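Local coordinates for protein CT253 (Chlamydia trachomatis serovar L2, PDB 6UXC) that is of unknown function but belongs to the DUF7499 family and is probably made as a signal-bearing, membrane-anchored lipoprotein, at residues A[79-83]-A[84-88]. Residues are numbered along the deposited sequence; the frame is centred on the assembly and turned at random.
Sequences PNISP and ELATQ
The backbone N of L85 is gripped by two oxygens of S82. It reaches S82 O at 3.0 Å and S82 OG at 3.2 Å. Both bonds are well bent, as expected of one N-H shared by two acceptors. L85 N stands above the plane of the S82 carbonyl, well off a lone pair. The hydroxyl swings back to L85 because OG stands between the backbone N and the carbonyl carbon of S82, chi1 71°. One residue on, A86 N donates to P83 O at 3.1 Å, a straighter bond at 162°. These are two overlapping i to i+3 backbone turns, with the S82 hydroxyl also accepting the N-H three residues on. The arrangement resembles a serine N-cap and leads into the 3-10 segment that includes 87-88. It lies at the surface, in the loop between helix 68-72 and strand 94-105. A water bridges S82 OG and E84 OE1. It lies 2.8 Å from S82 OG and donates to E84 OE1 at 3.0 Å. The E84 chain runs extended as far as its carboxylate. I81 CG2 meets L85 CB at 4.2 Å, with A86 CB slightly farther off. V130 touches both I81 and A86. Q73 NE2 bonds to L85 O and so ties the turn to the residue just after helix 68-72. The T87 CG2 methyl lies 3.5 Å from P83 O.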
ATOM      1  N   PRO A  79      -1.842  17.142   5.328  1.00 27.94           N
ATOM      2  CA  PRO A  79      -2.727  16.614   6.372  1.00 29.63           C
ATOM      3  C   PRO A  79      -2.878  17.583   7.523  1.00 32.48           C
ATOM      4  O   PRO A  79      -1.978  18.352   7.857  1.00 31.35           O
ATOM      5  CB  PRO A  79      -2.021  15.331   6.831  1.00 34.68           C
ATOM      6  CG  PRO A  79      -1.024  15.007   5.780  1.00 38.87           C
ATOM      7  CD  PRO A  79      -0.658  16.304   5.114  1.00 30.07           C
ATOM      8  N   ASN A  80      -4.037  17.519   8.158  1.00 26.88           N
ATOM      9  CA  ASN A  80      -4.303  18.271   9.374  1.00 28.93           C
ATOM     10  C   ASN A  80      -5.148  17.331  10.222  1.00 31.62           C
ATOM     11  O   ASN A  80      -6.348  17.195   9.968  1.00 31.13           O
ATOM     12  CB  ASN A  80      -5.017  19.582   9.096  1.00 30.39           C
ATOM     13  CG  ASN A  80      -5.087  20.431  10.324  1.00 38.18           C
ATOM     14  OD1 ASN A  80      -5.752  20.065  11.288  1.00 50.21           O
ATOM     15  ND2 ASN A  80      -4.369  21.538  10.328  1.00 37.42           N
ATOM     16  N   ILE A  81      -4.511  16.651  11.181  1.00 27.19           N
ATOM     17  CA  ILE A  81      -5.110  15.529  11.914  1.00 26.67           C
ATOM     18  C   ILE A  81      -4.901  15.790  13.404  1.00 29.80           C
ATOM     19  O   ILE A  81      -3.778  15.668  13.898  1.00 33.73           O
ATOM     20  CB  ILE A  81      -4.498  14.181  11.512  1.00 25.69           C
ATOM     21  CG1 ILE A  81      -4.586  13.992   9.985  1.00 29.58           C
ATOM     22  CG2 ILE A  81      -5.187  13.007  12.202  1.00 27.71           C
ATOM     23  CD1 ILE A  81      -3.883  12.789   9.469  1.00 28.66           C
ATOM     24  N   SER A  82      -5.973  16.121  14.115  1.00 32.03           N
ATOM     25  CA  SER A  82      -5.895  16.291  15.565  1.00 30.34           C
ATOM     26  C   SER A  82      -5.714  14.934  16.229  1.00 31.69           C
ATOM     27  O   SER A  82      -6.060  13.903  15.656  1.00 32.53           O
ATOM     28  CB  SER A  82      -7.174  16.916  16.101  1.00 39.69           C
ATOM     29  OG  SER A  82      -8.222  15.944  16.023  1.00 40.86           O
ATOM     30  N   PRO A  83      -5.178  14.898  17.442  1.00 37.27           N
ATOM     31  CA  PRO A  83      -5.069  13.601  18.118  1.00 33.39           C
ATOM     32  C   PRO A  83      -6.409  12.901  18.277  1.00 28.03           C
ATOM     33  O   PRO A  83      -6.493  11.666  18.201  1.00 30.32           O
ATOM     34  CB  PRO A  83      -4.446  13.965  19.478  1.00 45.58           C
ATOM     35  CG  PRO A  83      -3.766  15.268  19.252  1.00 64.67           C
ATOM     36  CD  PRO A  83      -4.586  15.995  18.225  1.00 41.46           C
ATOM     37  N   GLU A  84      -7.461  13.673  18.546  1.00 28.77           N
ATOM     38  CA  GLU A  84      -8.787  13.090  18.678  1.00 31.91           C
ATOM     39  C   GLU A  84      -9.165  12.319  17.430  1.00 33.54           C
ATOM     40  O   GLU A  84      -9.855  11.302  17.515  1.00 33.50           O
ATOM     41  CB  GLU A  84      -9.802  14.211  18.924  1.00 41.62           C
ATOM     42  CG  GLU A  84     -11.236  13.790  19.056  1.00 58.88           C
ATOM     43  CD  GLU A  84     -12.162  14.993  19.257  1.00 66.04           C
ATOM     44  OE1 GLU A  84     -12.075  15.979  18.480  1.00 57.22           O
ATOM     45  OE2 GLU A  84     -12.962  14.960  20.209  1.00 62.12           O
ATOM     46  N   LEU A  85      -8.749  12.812  16.261  1.00 29.58           N
ATOM     47  CA  LEU A  85      -9.124  12.212  14.979  1.00 27.84           C
ATOM     48  C   LEU A  85      -8.276  10.986  14.610  1.00 29.43           C
ATOM     49  O   LEU A  85      -8.535  10.387  13.567  1.00 30.22           O
ATOM     50  CB  LEU A  85      -9.030  13.260  13.878  1.00 30.23           C
ATOM     51  CG  LEU A  85     -10.353  13.978  13.618  1.00 55.18           C
ATOM     52  CD1 LEU A  85     -10.123  15.256  12.811  1.00 82.97           C
ATOM     53  CD2 LEU A  85     -11.332  13.001  12.903  1.00 33.22           C
ATOM     54  N   ALA A  86      -7.316  10.584  15.451  1.00 28.95           N
ATOM     55  CA  ALA A  86      -6.512   9.398  15.200  1.00 29.75           C
ATOM     56  C   ALA A  86      -6.798   8.249  16.158  1.00 26.26           C
ATOM     57  O   ALA A  86      -6.253   7.159  15.960  1.00 26.30           O
ATOM     58  CB  ALA A  86      -5.011   9.732  15.241  1.00 29.01           C
ATOM     59  N   THR A  87      -7.668   8.442  17.166  1.00 25.15           N
ATOM     60  CA  THR A  87      -7.833   7.420  18.206  1.00 25.52           C
ATOM     61  C   THR A  87      -8.379   6.106  17.666  1.00 25.72           C
ATOM     62  O   THR A  87      -8.146   5.051  18.263  1.00 28.50           O
ATOM     63  CB  THR A  87      -8.756   7.934  19.300  1.00 30.58           C
ATOM     64  OG1 THR A  87     -10.040   8.242  18.744  1.00 29.78           O
ATOM     65  CG2 THR A  87      -8.144   9.170  19.955  1.00 30.70           C
ATOM     66  N   GLN A  88      -9.101   6.143  16.546  1.00 26.06           N
ATOM     67  CA  GLN A  88      -9.624   4.904  15.969  1.00 23.46           C
ATOM     68  C   GLN A  88      -8.533   3.976  15.459  1.00 27.19           C
ATOM     69  O   GLN A  88      -8.806   2.792  15.214  1.00 28.51           O
ATOM     70  CB  GLN A  88     -10.584   5.222  14.829  1.00 27.55           C
ATOM     71  CG  GLN A  88     -11.919   5.753  15.290  1.00 27.90           C
ATOM     72  CD  GLN A  88     -12.813   6.153  14.145  1.00 34.66           C
ATOM     73  OE1 GLN A  88     -12.675   5.658  13.017  1.00 29.30           O
ATOM     74  NE2 GLN A  88     -13.713   7.078  14.413  1.00 39.47           N
TER
HETATM   75  O   HOH W   1     -10.641  17.364  16.277  1.00 53.11           O